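Local coordinates for protein KLLA0E03807p (Kluyveromyces lactis, PDB 3SQI) that probably binds centromeric DNA, this chain being the DNA-binding domain of Ndc10, a platform for inner kinetochore assembly in budding yeast, at residues Ile109-Thr122 with Cys133-Phe147. Residues are numbered along the deposited sequence; the frame is centred on the assembly and turned at random.
Sequences ILQKISINLWNPST and CQDKLKLLLDFQWKF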
# COMPACT_ATOMS: atom_id res chain seq x y z
N ILE A 109 2.95 14.14 6.79
CA ILE A 109 1.86 13.83 7.72
C ILE A 109 1.99 12.36 8.09
O ILE A 109 1.83 11.98 9.25
CB ILE A 109 0.47 14.07 7.12
CG1 ILE A 109 0.25 15.56 6.81
CG2 ILE A 109 -0.60 13.57 8.09
CD1 ILE A 109 0.95 16.05 5.55
N LEU A 110 2.28 11.55 7.08
CA LEU A 110 2.65 10.16 7.30
C LEU A 110 3.79 10.11 8.31
O LEU A 110 3.59 9.72 9.46
CB LEU A 110 3.08 9.52 5.98
CG LEU A 110 3.35 8.02 5.99
CD1 LEU A 110 2.03 7.24 5.93
CD2 LEU A 110 4.25 7.64 4.82
N GLN A 111 4.97 10.55 7.89
CA GLN A 111 6.16 10.56 8.74
C GLN A 111 5.83 11.07 10.12
O GLN A 111 5.86 10.32 11.10
CB GLN A 111 7.25 11.44 8.14
CG GLN A 111 7.72 11.06 6.75
CD GLN A 111 8.84 11.97 6.26
OE1 GLN A 111 9.20 12.95 6.93
NE2 GLN A 111 9.40 11.66 5.10
N LYS A 112 5.44 12.33 10.20
CA LYS A 112 5.17 12.95 11.49
C LYS A 112 4.34 12.05 12.40
O LYS A 112 4.62 11.97 13.59
CB LYS A 112 4.51 14.32 11.33
CG LYS A 112 3.93 14.87 12.62
CD LYS A 112 5.02 15.42 13.52
CE LYS A 112 4.43 16.11 14.74
NZ LYS A 112 3.48 17.18 14.33
N ILE A 113 3.35 11.36 11.84
CA ILE A 113 2.56 10.45 12.65
C ILE A 113 3.32 9.16 12.98
O ILE A 113 3.51 8.81 14.15
CB ILE A 113 1.21 10.09 12.02
CG1 ILE A 113 0.21 11.24 12.15
CG2 ILE A 113 0.64 8.85 12.69
CD1 ILE A 113 -1.22 10.80 12.54
N SER A 114 3.70 8.43 11.93
CA SER A 114 4.06 7.03 12.08
C SER A 114 5.00 6.93 13.27
O SER A 114 4.70 6.28 14.28
CB SER A 114 4.73 6.50 10.82
OG SER A 114 3.98 6.81 9.67
N ILE A 115 6.07 7.71 13.20
CA ILE A 115 7.08 7.78 14.26
C ILE A 115 6.48 7.87 15.68
O ILE A 115 6.71 7.00 16.53
CB ILE A 115 8.02 8.97 14.02
CG1 ILE A 115 9.24 8.92 14.93
CG2 ILE A 115 7.28 10.30 14.12
CD1 ILE A 115 10.01 10.21 14.92
N ASN A 116 5.73 8.93 15.93
CA ASN A 116 5.07 9.13 17.22
C ASN A 116 4.24 7.93 17.67
O ASN A 116 4.16 7.63 18.87
CB ASN A 116 4.18 10.37 17.21
CG ASN A 116 4.96 11.66 17.15
OD1 ASN A 116 5.30 12.24 18.18
ND2 ASN A 116 5.27 12.12 15.95
N LEU A 117 3.58 7.26 16.73
CA LEU A 117 2.77 6.08 17.06
C LEU A 117 3.61 4.82 17.31
O LEU A 117 3.15 3.89 17.97
CB LEU A 117 1.69 5.84 16.01
CG LEU A 117 0.37 6.54 16.33
CD1 LEU A 117 -0.80 5.90 15.57
CD2 LEU A 117 0.13 6.49 17.80
N TRP A 118 4.84 4.80 16.79
CA TRP A 118 5.80 3.76 17.14
C TRP A 118 6.35 4.00 18.55
O TRP A 118 6.52 3.06 19.32
CB TRP A 118 6.95 3.71 16.14
CG TRP A 118 6.61 3.03 14.84
CD1 TRP A 118 6.39 3.63 13.63
CD2 TRP A 118 6.47 1.63 14.62
NE1 TRP A 118 6.10 2.69 12.68
CE2 TRP A 118 6.14 1.45 13.26
CE3 TRP A 118 6.57 0.50 15.44
CZ2 TRP A 118 5.93 0.19 12.71
CZ3 TRP A 118 6.35 -0.74 14.90
CH2 TRP A 118 6.04 -0.89 13.54
N ASN A 119 6.59 5.27 18.89
CA ASN A 119 7.24 5.61 20.16
C ASN A 119 6.48 5.05 21.36
O ASN A 119 5.35 5.44 21.63
CB ASN A 119 7.38 7.13 20.28
CG ASN A 119 7.98 7.57 21.61
OD1 ASN A 119 8.55 6.78 22.36
ND2 ASN A 119 7.85 8.86 21.90
N PRO A 120 7.14 4.13 22.09
CA PRO A 120 6.51 3.36 23.16
C PRO A 120 6.17 4.22 24.36
O PRO A 120 5.22 3.90 25.08
CB PRO A 120 7.58 2.34 23.52
CG PRO A 120 8.85 2.99 23.15
CD PRO A 120 8.55 3.76 21.91
N SER A 121 6.92 5.29 24.58
CA SER A 121 6.60 6.18 25.69
C SER A 121 6.08 7.53 25.20
O SER A 121 6.83 8.38 24.72
CB SER A 121 7.81 6.37 26.61
OG SER A 121 9.01 6.55 25.87
N THR A 122 4.77 7.72 25.35
CA THR A 122 4.15 8.99 25.02
C THR A 122 3.61 9.57 26.31
O THR A 122 2.59 9.12 26.83
CB THR A 122 2.99 8.79 24.03
OG1 THR A 122 2.14 7.74 24.52
CG2 THR A 122 3.51 8.42 22.62
N CYS A 133 1.10 -0.74 23.29
CA CYS A 133 1.70 -0.49 21.99
C CYS A 133 0.88 -1.14 20.88
O CYS A 133 1.06 -0.85 19.69
CB CYS A 133 3.14 -0.99 21.95
SG CYS A 133 4.34 0.15 22.67
N GLN A 134 -0.04 -2.02 21.27
CA GLN A 134 -0.88 -2.71 20.31
C GLN A 134 -2.02 -1.82 19.83
O GLN A 134 -2.48 -1.94 18.70
CB GLN A 134 -1.44 -4.02 20.88
CG GLN A 134 -2.07 -4.91 19.82
CD GLN A 134 -2.77 -6.13 20.41
OE1 GLN A 134 -2.46 -6.56 21.52
NE2 GLN A 134 -3.71 -6.69 19.65
N ASP A 135 -2.47 -0.92 20.70
CA ASP A 135 -3.49 0.06 20.30
C ASP A 135 -2.89 1.05 19.30
O ASP A 135 -3.43 1.26 18.19
CB ASP A 135 -4.03 0.77 21.53
CG ASP A 135 -4.62 -0.19 22.54
OD1 ASP A 135 -5.41 -1.06 22.14
OD2 ASP A 135 -4.27 -0.07 23.74
N LYS A 136 -1.76 1.64 19.69
CA LYS A 136 -1.00 2.51 18.80
C LYS A 136 -0.77 1.83 17.45
O LYS A 136 -1.02 2.42 16.40
CB LYS A 136 0.35 2.88 19.41
CG LYS A 136 0.29 3.65 20.71
CD LYS A 136 1.69 4.10 21.12
CE LYS A 136 1.69 4.84 22.44
NZ LYS A 136 3.07 5.23 22.84
N LEU A 137 -0.28 0.60 17.47
CA LEU A 137 0.00 -0.08 16.22
C LEU A 137 -1.26 -0.40 15.41
O LEU A 137 -1.23 -0.38 14.18
CB LEU A 137 0.85 -1.34 16.44
CG LEU A 137 2.30 -0.99 16.72
CD1 LEU A 137 3.18 -2.21 16.56
CD2 LEU A 137 2.76 0.12 15.79
N LYS A 138 -2.36 -0.71 16.09
CA LYS A 138 -3.59 -1.02 15.39
C LYS A 138 -4.00 0.20 14.56
O LYS A 138 -4.17 0.13 13.33
CB LYS A 138 -4.69 -1.38 16.39
CG LYS A 138 -5.81 -2.22 15.82
CD LYS A 138 -6.70 -2.79 16.91
CE LYS A 138 -5.89 -3.29 18.08
NZ LYS A 138 -5.98 -2.36 19.25
N LEU A 139 -4.13 1.34 15.25
CA LEU A 139 -4.45 2.56 14.54
C LEU A 139 -3.45 2.79 13.42
O LEU A 139 -3.83 2.91 12.25
CB LEU A 139 -4.45 3.77 15.48
CG LEU A 139 -5.01 5.05 14.86
CD1 LEU A 139 -6.49 4.88 14.56
CD2 LEU A 139 -4.78 6.25 15.75
N LEU A 140 -2.17 2.81 13.77
CA LEU A 140 -1.14 3.14 12.80
C LEU A 140 -1.24 2.29 11.54
O LEU A 140 -0.98 2.77 10.45
CB LEU A 140 0.26 2.98 13.41
CG LEU A 140 1.38 3.16 12.39
CD1 LEU A 140 1.49 4.63 11.99
CD2 LEU A 140 2.71 2.63 12.89
N LEU A 141 -1.60 1.02 11.69
CA LEU A 141 -1.74 0.16 10.53
C LEU A 141 -2.93 0.64 9.72
O LEU A 141 -2.84 0.77 8.51
CB LEU A 141 -1.93 -1.31 10.91
CG LEU A 141 -2.00 -2.23 9.68
CD1 LEU A 141 -0.60 -2.60 9.24
CD2 LEU A 141 -2.82 -3.49 9.95
N ASP A 142 -4.04 0.91 10.39
CA ASP A 142 -5.18 1.42 9.62
C ASP A 142 -4.84 2.70 8.82
O ASP A 142 -5.18 2.81 7.64
CB ASP A 142 -6.38 1.68 10.52
CG ASP A 142 -7.60 2.07 9.72
OD1 ASP A 142 -7.90 3.28 9.65
OD2 ASP A 142 -8.25 1.17 9.16
N PHE A 143 -4.17 3.64 9.47
CA PHE A 143 -3.72 4.86 8.82
C PHE A 143 -2.75 4.62 7.66
O PHE A 143 -3.00 5.05 6.54
CB PHE A 143 -3.09 5.79 9.86
CG PHE A 143 -2.47 7.03 9.28
CD1 PHE A 143 -3.27 8.07 8.82
CD2 PHE A 143 -1.10 7.17 9.22
CE1 PHE A 143 -2.70 9.22 8.29
CE2 PHE A 143 -0.52 8.32 8.70
CZ PHE A 143 -1.32 9.34 8.24
N GLN A 144 -1.64 3.94 7.94
CA GLN A 144 -0.61 3.69 6.93
C GLN A 144 -1.26 2.98 5.73
O GLN A 144 -0.86 3.16 4.57
CB GLN A 144 0.51 2.81 7.50
CG GLN A 144 1.22 3.39 8.72
CD GLN A 144 2.68 2.93 8.82
OE1 GLN A 144 3.00 1.78 8.51
NE2 GLN A 144 3.56 3.84 9.23
N TRP A 145 -2.26 2.18 6.04
CA TRP A 145 -2.96 1.38 5.06
C TRP A 145 -3.80 2.27 4.15
O TRP A 145 -3.66 2.22 2.94
CB TRP A 145 -3.86 0.38 5.78
CG TRP A 145 -4.56 -0.58 4.89
CD1 TRP A 145 -4.28 -0.84 3.59
CD2 TRP A 145 -5.66 -1.42 5.25
NE1 TRP A 145 -5.15 -1.80 3.10
CE2 TRP A 145 -6.01 -2.17 4.10
CE3 TRP A 145 -6.40 -1.61 6.43
CZ2 TRP A 145 -7.05 -3.09 4.10
CZ3 TRP A 145 -7.44 -2.53 6.42
CH2 TRP A 145 -7.76 -3.26 5.26
N LYS A 146 -4.67 3.10 4.74
CA LYS A 146 -5.44 4.06 3.94
C LYS A 146 -4.49 4.90 3.10
O LYS A 146 -4.59 4.96 1.88
CB LYS A 146 -6.26 4.97 4.83
CG LYS A 146 -6.93 6.11 4.11
CD LYS A 146 -8.08 5.62 3.25
CE LYS A 146 -9.08 6.74 2.92
NZ LYS A 146 -8.51 7.84 2.06
N PHE A 147 -3.54 5.53 3.77
CA PHE A 147 -2.54 6.36 3.12
C PHE A 147 -1.91 5.69 1.90
O PHE A 147 -1.74 6.33 0.88
CB PHE A 147 -1.46 6.70 4.14
CG PHE A 147 -0.62 7.87 3.76
CD1 PHE A 147 -0.75 9.07 4.46
CD2 PHE A 147 0.30 7.79 2.73
CE1 PHE A 147 0.02 10.16 4.13
CE2 PHE A 147 1.07 8.89 2.39
CZ PHE A 147 0.93 10.08 3.09
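An antiparallel helix pair, with the loop after its first helix tied back to the second, is formed by 109-118 and 133-147: the axes approach to 9.3 Å at 158° between their N-to-C directions. L140 is a knob entering a hole bounded by I113, S114, L117 and W118. With its CG anti to the backbone N, it sends CD1 against S114 CA and CD2 over the five-membered ring of W118, 3.8 Å from the centroid. L137 CD2 covers the six-membered ring on the same face, at 3.9 Å, so two CH-pi contacts lie on one indole, whose NE1 bonds to F195 O. Toward the N-terminal end of 109-118, L110 CD1 sits over the face of the F147 ring, 3.6 Å from its centroid and 15° off its normal, while F143 turns its edge to L110 CA. A weak polar link joins the helices: Q144 NE2 donates to S114 OG at 3.0 Å with a bent angle of 142°, and Q144 also bonds to T201 and F195. K136, extended beyond CG, passes L117 and delivers NZ to N119 O (2.6 Å, in the carbonyl plane) and to T122 OG1 (3.2 Å). A methionine in its place would probably leave the N119 carbonyl and T122 hydroxyl without this donor, and the loop less firmly tied. Helices 198-210 and 245-259 pack against the pair, within the family region named CBF3 subunit domain 2. Such geometry is that of a helical hairpin in which one knob, L140, fits a hole in the partner helix, its connecting loop beginning in an Asx turn at N119.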